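Long-range contact in cytokinin riboside 5'-monophosphate phosphoribohydrolase (PDB 5ZI9), which is a LOG-like protein of the SLOG clan, built on a Rossmann-like fold: residues P199-V212 with L232-V246. Sequence-based numbering, arbitrary orientation.
Sequences PIVLFGSEYWGGLV and LFHVTDDVDEAVALV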
ATOM      1  N   PRO B 199       9.478  29.402 -14.798  1.00 28.52           N
ATOM      2  CA  PRO B 199       9.711  29.992 -16.083  1.00 26.93           C
ATOM      3  C   PRO B 199       9.483  29.032 -17.201  1.00 28.67           C
ATOM      4  O   PRO B 199       9.966  27.882 -17.150  1.00 32.44           O
ATOM      5  CB  PRO B 199      11.195  30.338 -16.050  1.00 27.87           C
ATOM      6  CG  PRO B 199      11.788  29.500 -14.992  1.00 27.89           C
ATOM      7  CD  PRO B 199      10.705  29.416 -13.973  1.00 28.40           C
ATOM      8  N   ILE B 200       8.781  29.518 -18.215  1.00 28.86           N
ATOM      9  CA  ILE B 200       8.504  28.762 -19.422  1.00 28.26           C
ATOM     10  C   ILE B 200       9.040  29.579 -20.587  1.00 27.72           C
ATOM     11  O   ILE B 200       8.595  30.680 -20.796  1.00 28.65           O
ATOM     12  CB  ILE B 200       6.994  28.558 -19.577  1.00 27.87           C
ATOM     13  CG1 ILE B 200       6.450  27.732 -18.425  1.00 28.81           C
ATOM     14  CG2 ILE B 200       6.656  27.827 -20.856  1.00 29.80           C
ATOM     15  CD1 ILE B 200       4.940  27.830 -18.314  1.00 29.36           C
ATOM     16  N   VAL B 201       9.956  29.022 -21.365  1.00 27.16           N
ATOM     17  CA  VAL B 201      10.579  29.734 -22.466  1.00 27.49           C
ATOM     18  C   VAL B 201      10.387  28.970 -23.764  1.00 27.58           C
ATOM     19  O   VAL B 201      10.765  27.823 -23.854  1.00 30.60           O
ATOM     20  CB  VAL B 201      12.119  29.844 -22.193  1.00 29.02           C
ATOM     21  CG1 VAL B 201      12.860  30.479 -23.377  1.00 26.97           C
ATOM     22  CG2 VAL B 201      12.405  30.566 -20.860  1.00 27.94           C
ATOM     23  N   LEU B 202       9.880  29.610 -24.805  1.00 29.78           N
ATOM     24  CA  LEU B 202       9.800  28.966 -26.127  1.00 30.36           C
ATOM     25  C   LEU B 202      10.956  29.425 -27.000  1.00 33.12           C
ATOM     26  O   LEU B 202      11.258  30.576 -27.032  1.00 37.36           O
ATOM     27  CB  LEU B 202       8.493  29.291 -26.841  1.00 30.34           C
ATOM     28  CG  LEU B 202       7.163  29.430 -26.078  1.00 31.94           C
ATOM     29  CD1 LEU B 202       6.011  29.268 -27.048  1.00 32.01           C
ATOM     30  CD2 LEU B 202       6.981  28.433 -24.953  1.00 33.10           C
ATOM     31  N   PHE B 203      11.584  28.527 -27.739  1.00 36.08           N
ATOM     32  CA  PHE B 203      12.669  28.886 -28.608  1.00 34.46           C
ATOM     33  C   PHE B 203      12.189  28.825 -30.045  1.00 34.50           C
ATOM     34  O   PHE B 203      11.707  27.788 -30.468  1.00 35.86           O
ATOM     35  CB  PHE B 203      13.817  27.922 -28.411  1.00 37.39           C
ATOM     36  CG  PHE B 203      15.076  28.399 -29.035  1.00 43.87           C
ATOM     37  CD1 PHE B 203      15.337  28.173 -30.398  1.00 43.60           C
ATOM     38  CD2 PHE B 203      15.992  29.124 -28.286  1.00 46.40           C
ATOM     39  CE1 PHE B 203      16.501  28.647 -30.986  1.00 43.44           C
ATOM     40  CE2 PHE B 203      17.162  29.588 -28.876  1.00 47.53           C
ATOM     41  CZ  PHE B 203      17.418  29.343 -30.225  1.00 42.92           C
ATOM     42  N   GLY B 204      12.335  29.924 -30.793  1.00 33.98           N
ATOM     43  CA  GLY B 204      12.040  29.967 -32.228  1.00 31.97           C
ATOM     44  C   GLY B 204      10.883  30.884 -32.521  1.00 32.20           C
ATOM     45  O   GLY B 204       9.759  30.446 -32.613  1.00 33.36           O
ATOM     46  N   SER B 205      11.136  32.168 -32.696  1.00 34.89           N
ATOM     47  CA  SER B 205      10.027  33.136 -32.882  1.00 35.57           C
ATOM     48  C   SER B 205       9.216  32.964 -34.201  1.00 38.18           C
ATOM     49  O   SER B 205       7.994  33.223 -34.208  1.00 36.44           O
ATOM     50  CB  SER B 205      10.534  34.570 -32.721  1.00 34.71           C
ATOM     51  OG  SER B 205      11.497  34.858 -33.707  1.00 34.66           O
ATOM     52  N   GLU B 206       9.870  32.520 -35.281  1.00 39.36           N
ATOM     53  CA  GLU B 206       9.171  32.258 -36.551  1.00 44.34           C
ATOM     54  C   GLU B 206       8.337  31.009 -36.450  1.00 44.60           C
ATOM     55  O   GLU B 206       7.270  30.906 -37.092  1.00 42.35           O
ATOM     56  CB  GLU B 206      10.127  32.116 -37.722  1.00 47.12           C
ATOM     57  CG  GLU B 206      10.885  33.399 -37.938  1.00 58.13           C
ATOM     58  CD  GLU B 206      11.787  33.334 -39.140  1.00 67.70           C
ATOM     59  OE1 GLU B 206      13.025  33.173 -38.958  1.00 70.97           O
ATOM     60  OE2 GLU B 206      11.242  33.431 -40.258  1.00 73.90           O
ATOM     61  N   TYR B 207       8.808  30.056 -35.642  1.00 42.78           N
ATOM     62  CA  TYR B 207       8.023  28.846 -35.394  1.00 42.52           C
ATOM     63  C   TYR B 207       6.773  29.095 -34.528  1.00 39.60           C
ATOM     64  O   TYR B 207       5.648  28.762 -34.938  1.00 37.72           O
ATOM     65  CB  TYR B 207       8.883  27.785 -34.723  1.00 44.90           C
ATOM     66  CG  TYR B 207       8.163  26.482 -34.643  1.00 45.31           C
ATOM     67  CD1 TYR B 207       8.000  25.702 -35.784  1.00 45.56           C
ATOM     68  CD2 TYR B 207       7.600  26.040 -33.445  1.00 45.43           C
ATOM     69  CE1 TYR B 207       7.333  24.493 -35.728  1.00 45.67           C
ATOM     70  CE2 TYR B 207       6.920  24.830 -33.377  1.00 45.31           C
ATOM     71  CZ  TYR B 207       6.795  24.065 -34.527  1.00 46.22           C
ATOM     72  OH  TYR B 207       6.123  22.880 -34.501  1.00 46.47           O
ATOM     73  N   TRP B 208       6.995  29.688 -33.349  1.00 34.75           N
ATOM     74  CA  TRP B 208       5.936  29.930 -32.363  1.00 34.95           C
ATOM     75  C   TRP B 208       5.047  31.145 -32.603  1.00 34.19           C
ATOM     76  O   TRP B 208       4.025  31.301 -31.926  1.00 32.58           O
ATOM     77  CB  TRP B 208       6.540  30.032 -30.966  1.00 36.00           C
ATOM     78  CG  TRP B 208       7.235  28.752 -30.536  1.00 36.78           C
ATOM     79  CD1 TRP B 208       8.562  28.561 -30.399  1.00 37.81           C
ATOM     80  CD2 TRP B 208       6.619  27.516 -30.177  1.00 37.83           C
ATOM     81  NE1 TRP B 208       8.832  27.292 -29.980  1.00 36.39           N
ATOM     82  CE2 TRP B 208       7.651  26.627 -29.827  1.00 38.24           C
ATOM     83  CE3 TRP B 208       5.286  27.076 -30.100  1.00 40.38           C
ATOM     84  CZ2 TRP B 208       7.407  25.312 -29.428  1.00 37.27           C
ATOM     85  CZ3 TRP B 208       5.038  25.763 -29.698  1.00 39.96           C
ATOM     86  CH2 TRP B 208       6.106  24.897 -29.374  1.00 38.69           C
ATOM     87  N   GLY B 209       5.429  32.001 -33.551  1.00 33.79           N
ATOM     88  CA  GLY B 209       4.733  33.250 -33.785  1.00 33.89           C
ATOM     89  C   GLY B 209       3.281  33.124 -34.236  1.00 37.17           C
ATOM     90  O   GLY B 209       2.428  33.932 -33.837  1.00 39.30           O
ATOM     91  N   GLY B 210       2.983  32.142 -35.083  1.00 34.82           N
ATOM     92  CA  GLY B 210       1.603  31.929 -35.514  1.00 33.42           C
ATOM     93  C   GLY B 210       0.699  31.438 -34.391  1.00 33.14           C
ATOM     94  O   GLY B 210      -0.497  31.730 -34.372  1.00 30.67           O
ATOM     95  N   LEU B 211       1.277  30.691 -33.457  1.00 32.44           N
ATOM     96  CA  LEU B 211       0.537  30.221 -32.297  1.00 33.49           C
ATOM     97  C   LEU B 211       0.224  31.395 -31.365  1.00 31.20           C
ATOM     98  O   LEU B 211      -0.924  31.630 -31.034  1.00 31.01           O
ATOM     99  CB  LEU B 211       1.316  29.107 -31.558  1.00 34.53           C
ATOM    100  CG  LEU B 211       0.716  28.567 -30.254  1.00 33.49           C
ATOM    101  CD1 LEU B 211      -0.628  27.914 -30.561  1.00 33.95           C
ATOM    102  CD2 LEU B 211       1.675  27.609 -29.578  1.00 32.38           C
ATOM    103  N   VAL B 212       1.256  32.129 -30.969  1.00 29.71           N
ATOM    104  CA  VAL B 212       1.090  33.337 -30.150  1.00 27.87           C
ATOM    105  C   VAL B 212       0.102  34.351 -30.768  1.00 26.24           C
ATOM    106  O   VAL B 212      -0.664  34.978 -30.057  1.00 22.89           O
ATOM    107  CB  VAL B 212       2.472  33.998 -29.883  1.00 28.46           C
ATOM    108  CG1 VAL B 212       2.316  35.376 -29.261  1.00 27.37           C
ATOM    109  CG2 VAL B 212       3.333  33.116 -28.966  1.00 29.51           C
ATOM    110  N   LEU B 232       3.263  34.593 -19.248  1.00 38.25           N
ATOM    111  CA  LEU B 232       3.682  33.389 -18.518  1.00 37.92           C
ATOM    112  C   LEU B 232       4.740  32.591 -19.260  1.00 35.24           C
ATOM    113  O   LEU B 232       5.275  31.625 -18.718  1.00 33.53           O
ATOM    114  CB  LEU B 232       2.472  32.508 -18.178  1.00 37.72           C
ATOM    115  CG  LEU B 232       1.392  33.220 -17.346  1.00 36.83           C
ATOM    116  CD1 LEU B 232       0.188  32.311 -17.169  1.00 35.83           C
ATOM    117  CD2 LEU B 232       1.960  33.630 -15.991  1.00 36.57           C
ATOM    118  N   PHE B 233       5.018  32.993 -20.491  1.00 32.59           N
ATOM    119  CA  PHE B 233       6.121  32.458 -21.235  1.00 33.67           C
ATOM    120  C   PHE B 233       6.857  33.590 -21.932  1.00 33.92           C
ATOM    121  O   PHE B 233       6.325  34.672 -22.008  1.00 36.32           O
ATOM    122  CB  PHE B 233       5.629  31.432 -22.237  1.00 31.69           C
ATOM    123  CG  PHE B 233       4.623  31.958 -23.250  1.00 32.07           C
ATOM    124  CD1 PHE B 233       3.267  32.001 -22.961  1.00 31.18           C
ATOM    125  CD2 PHE B 233       5.028  32.338 -24.520  1.00 32.44           C
ATOM    126  CE1 PHE B 233       2.349  32.436 -23.904  1.00 32.14           C
ATOM    127  CE2 PHE B 233       4.103  32.774 -25.479  1.00 32.50           C
ATOM    128  CZ  PHE B 233       2.765  32.824 -25.172  1.00 32.35           C
ATOM    129  N   HIS B 234       8.085  33.344 -22.390  1.00 33.94           N
ATOM    130  CA  HIS B 234       8.828  34.303 -23.230  1.00 36.74           C
ATOM    131  C   HIS B 234       9.185  33.571 -24.514  1.00 33.01           C
ATOM    132  O   HIS B 234       9.414  32.390 -24.501  1.00 35.51           O
ATOM    133  CB  HIS B 234      10.086  34.880 -22.527  1.00 41.35           C
ATOM    134  CG  HIS B 234       9.957  35.022 -21.023  1.00 53.12           C
ATOM    135  ND1 HIS B 234       9.935  36.246 -20.374  1.00 60.81           N
ATOM    136  CD2 HIS B 234       9.861  34.087 -20.037  1.00 60.82           C
ATOM    137  CE1 HIS B 234       9.830  36.058 -19.065  1.00 58.81           C
ATOM    138  NE2 HIS B 234       9.780  34.757 -18.834  1.00 60.14           N
ATOM    139  N   VAL B 235       9.187  34.271 -25.628  1.00 30.26           N
ATOM    140  CA  VAL B 235       9.643  33.737 -26.876  1.00 28.51           C
ATOM    141  C   VAL B 235      10.991  34.379 -27.213  1.00 31.34           C
ATOM    142  O   VAL B 235      11.147  35.582 -27.143  1.00 33.22           O
ATOM    143  CB  VAL B 235       8.651  34.051 -27.980  1.00 27.44           C
ATOM    144  CG1 VAL B 235       9.120  33.475 -29.321  1.00 26.66           C
ATOM    145  CG2 VAL B 235       7.273  33.537 -27.587  1.00 27.76           C
ATOM    146  N   THR B 236      11.947  33.569 -27.635  1.00 34.54           N
ATOM    147  CA  THR B 236      13.284  34.039 -27.934  1.00 35.13           C
ATOM    148  C   THR B 236      13.935  33.220 -29.045  1.00 37.05           C
ATOM    149  O   THR B 236      13.528  32.092 -29.334  1.00 39.39           O
ATOM    150  CB  THR B 236      14.146  34.025 -26.663  1.00 35.54           C
ATOM    151  OG1 THR B 236      15.358  34.727 -26.909  1.00 37.08           O
ATOM    152  CG2 THR B 236      14.471  32.633 -26.210  1.00 35.80           C
ATOM    153  N   ASP B 237      14.922  33.817 -29.698  1.00 35.64           N
ATOM    154  CA  ASP B 237      15.751  33.086 -30.635  1.00 33.78           C
ATOM    155  C   ASP B 237      17.157  32.959 -30.099  1.00 33.82           C
ATOM    156  O   ASP B 237      17.986  32.403 -30.776  1.00 37.39           O
ATOM    157  CB  ASP B 237      15.745  33.778 -31.981  1.00 33.74           C
ATOM    158  CG  ASP B 237      14.397  33.685 -32.672  1.00 36.13           C
ATOM    159  OD1 ASP B 237      13.816  32.589 -32.815  1.00 35.47           O
ATOM    160  OD2 ASP B 237      13.900  34.721 -33.098  1.00 38.30           O
ATOM    161  N   ASP B 238      17.414  33.417 -28.875  1.00 33.84           N
ATOM    162  CA  ASP B 238      18.755  33.491 -28.363  1.00 36.17           C
ATOM    163  C   ASP B 238      18.910  32.506 -27.200  1.00 39.30           C
ATOM    164  O   ASP B 238      18.235  32.594 -26.156  1.00 38.12           O
ATOM    165  CB  ASP B 238      19.096  34.932 -27.939  1.00 37.14           C
ATOM    166  CG  ASP B 238      20.504  35.057 -27.422  1.00 39.34           C
ATOM    167  OD1 ASP B 238      21.391  34.408 -27.988  1.00 50.43           O
ATOM    168  OD2 ASP B 238      20.745  35.734 -26.415  1.00 40.28           O
ATOM    169  N   VAL B 239      19.829  31.575 -27.390  1.00 38.76           N
ATOM    170  CA  VAL B 239      20.038  30.525 -26.440  1.00 36.08           C
ATOM    171  C   VAL B 239      20.531  31.143 -25.156  1.00 37.06           C
ATOM    172  O   VAL B 239      20.062  30.778 -24.080  1.00 34.68           O
ATOM    173  CB  VAL B 239      21.034  29.496 -27.017  1.00 37.25           C
ATOM    174  CG1 VAL B 239      21.596  28.572 -25.943  1.00 36.02           C
ATOM    175  CG2 VAL B 239      20.354  28.702 -28.124  1.00 37.64           C
ATOM    176  N   ASP B 240      21.475  32.078 -25.244  1.00 41.97           N
ATOM    177  CA  ASP B 240      21.973  32.714 -24.002  1.00 44.90           C
ATOM    178  C   ASP B 240      20.913  33.568 -23.255  1.00 43.91           C
ATOM    179  O   ASP B 240      20.968  33.668 -22.013  1.00 41.00           O
ATOM    180  CB  ASP B 240      23.264  33.504 -24.244  1.00 48.55           C
ATOM    181  CG  ASP B 240      24.472  32.616 -24.315  1.00 48.95           C
ATOM    182  OD1 ASP B 240      24.649  31.788 -23.423  1.00 52.59           O
ATOM    183  OD2 ASP B 240      25.254  32.727 -25.269  1.00 59.36           O
ATOM    184  N   GLU B 241      19.940  34.136 -23.987  1.00 40.06           N
ATOM    185  CA  GLU B 241      18.774  34.790 -23.339  1.00 39.75           C
ATOM    186  C   GLU B 241      17.878  33.748 -22.615  1.00 36.94           C
ATOM    187  O   GLU B 241      17.564  33.900 -21.425  1.00 34.48           O
ATOM    188  CB  GLU B 241      17.953  35.599 -24.354  1.00 40.66           C
ATOM    189  CG  GLU B 241      16.849  36.475 -23.753  1.00 42.13           C
ATOM    190  CD  GLU B 241      16.008  37.210 -24.809  1.00 42.36           C
ATOM    191  OE1 GLU B 241      15.221  38.075 -24.441  1.00 45.11           O
ATOM    192  OE2 GLU B 241      16.100  36.948 -26.013  1.00 40.09           O
ATOM    193  N   ALA B 242      17.523  32.672 -23.324  1.00 32.91           N
ATOM    194  CA  ALA B 242      16.709  31.596 -22.746  1.00 30.61           C
ATOM    195  C   ALA B 242      17.282  31.090 -21.474  1.00 28.88           C
ATOM    196  O   ALA B 242      16.549  30.956 -20.497  1.00 29.93           O
ATOM    197  CB  ALA B 242      16.524  30.439 -23.711  1.00 31.14           C
ATOM    198  N   VAL B 243      18.589  30.849 -21.457  1.00 27.31           N
ATOM    199  CA  VAL B 243      19.221  30.343 -20.237  1.00 29.33           C
ATOM    200  C   VAL B 243      19.181  31.350 -19.126  1.00 31.93           C
ATOM    201  O   VAL B 243      19.033  30.993 -17.975  1.00 34.82           O
ATOM    202  CB  VAL B 243      20.668  29.880 -20.484  1.00 29.80           C
ATOM    203  CG1 VAL B 243      21.355  29.437 -19.193  1.00 28.82           C
ATOM    204  CG2 VAL B 243      20.646  28.706 -21.452  1.00 31.62           C
ATOM    205  N   ALA B 244      19.337  32.622 -19.467  1.00 35.35           N
ATOM    206  CA  ALA B 244      19.355  33.664 -18.452  1.00 36.50           C
ATOM    207  C   ALA B 244      17.977  33.823 -17.796  1.00 36.68           C
ATOM    208  O   ALA B 244      17.858  33.965 -16.551  1.00 33.23           O
ATOM    209  CB  ALA B 244      19.790  34.970 -19.089  1.00 36.55           C
ATOM    210  N   LEU B 245      16.950  33.816 -18.656  1.00 35.14           N
ATOM    211  CA  LEU B 245      15.560  33.905 -18.208  1.00 38.06           C
ATOM    212  C   LEU B 245      15.222  32.846 -17.188  1.00 39.98           C
ATOM    213  O   LEU B 245      14.628  33.159 -16.158  1.00 42.99           O
ATOM    214  CB  LEU B 245      14.589  33.774 -19.370  1.00 37.10           C
ATOM    215  CG  LEU B 245      14.501  35.034 -20.246  1.00 37.05           C
ATOM    216  CD1 LEU B 245      13.961  34.728 -21.640  1.00 35.65           C
ATOM    217  CD2 LEU B 245      13.657  36.090 -19.547  1.00 37.25           C
ATOM    218  N   VAL B 246      15.626  31.612 -17.483  1.00 37.03           N
ATOM    219  CA  VAL B 246      15.325  30.489 -16.634  1.00 36.74           C
ATOM    220  C   VAL B 246      16.062  30.597 -15.299  1.00 38.26           C
ATOM    221  O   VAL B 246      15.451  30.335 -14.267  1.00 39.47           O
ATOM    222  CB  VAL B 246      15.587  29.168 -17.374  1.00 37.21           C
ATOM    223  CG1 VAL B 246      15.927  28.062 -16.413  1.00 37.91           C
ATOM    224  CG2 VAL B 246      14.377  28.796 -18.219  1.00 37.82           C
TER
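Strands 200-203 and 234-236 run parallel with a twist of 29°, joined by four alternating backbone bonds: H234 N to I200 O, L202 N to H234 O, T236 N to L202 O and G204 N to T236 O. Just past the strand ends, the D237 carboxylate spans the start of helix 205-220. D237 OD1 accepts from S205 N at 2.7 Å, on the syn side but 29° out of the carboxylate plane. D237 OD2 takes the S205 hydroxyl; the modelled 2.5 Å to S205 OG is doubtfully short. S205 OG sits between its backbone N and carbonyl carbon (chi1 62°), which brings it to the same carboxylate as its own N-H.

On one face of the sheet, V201 packs under helix 239-249. V201 CG1 meets A242 CB at 3.7 Å, and V201 CG2 meets V246 CG2 at the same distance. F203 lies farther along this face. T236 O and D237 CA sit over one face of its ring, and V239 CG2 comes obliquely to F203 CE2 at 3.4 Å. T236 OG1 accepts from D238 N, forming an ST turn, and donates to E241 OE2 from above the carboxylate plane. A92 and L96 of helix 88-102 pack on F203 and A242.

The other face carries L202 and V235. L202 CG meets F233 CD2 at 3.9 Å. V212 CG2, from helix 205-220, reaches the edge of the F233 ring, 3.6 Å from CE2. V235 CG1 packs on S205 CA and CB at the start of the same helix. L183 and A186 of helix 177-191 adjoin L202 and I200.

Helix 205-220 thus links two neighbouring parallel strands in a beta-alpha-beta unit. Strand 234-236 edges the chain's parallel sheet, which has helices on both faces, as in Rossmann-like folds.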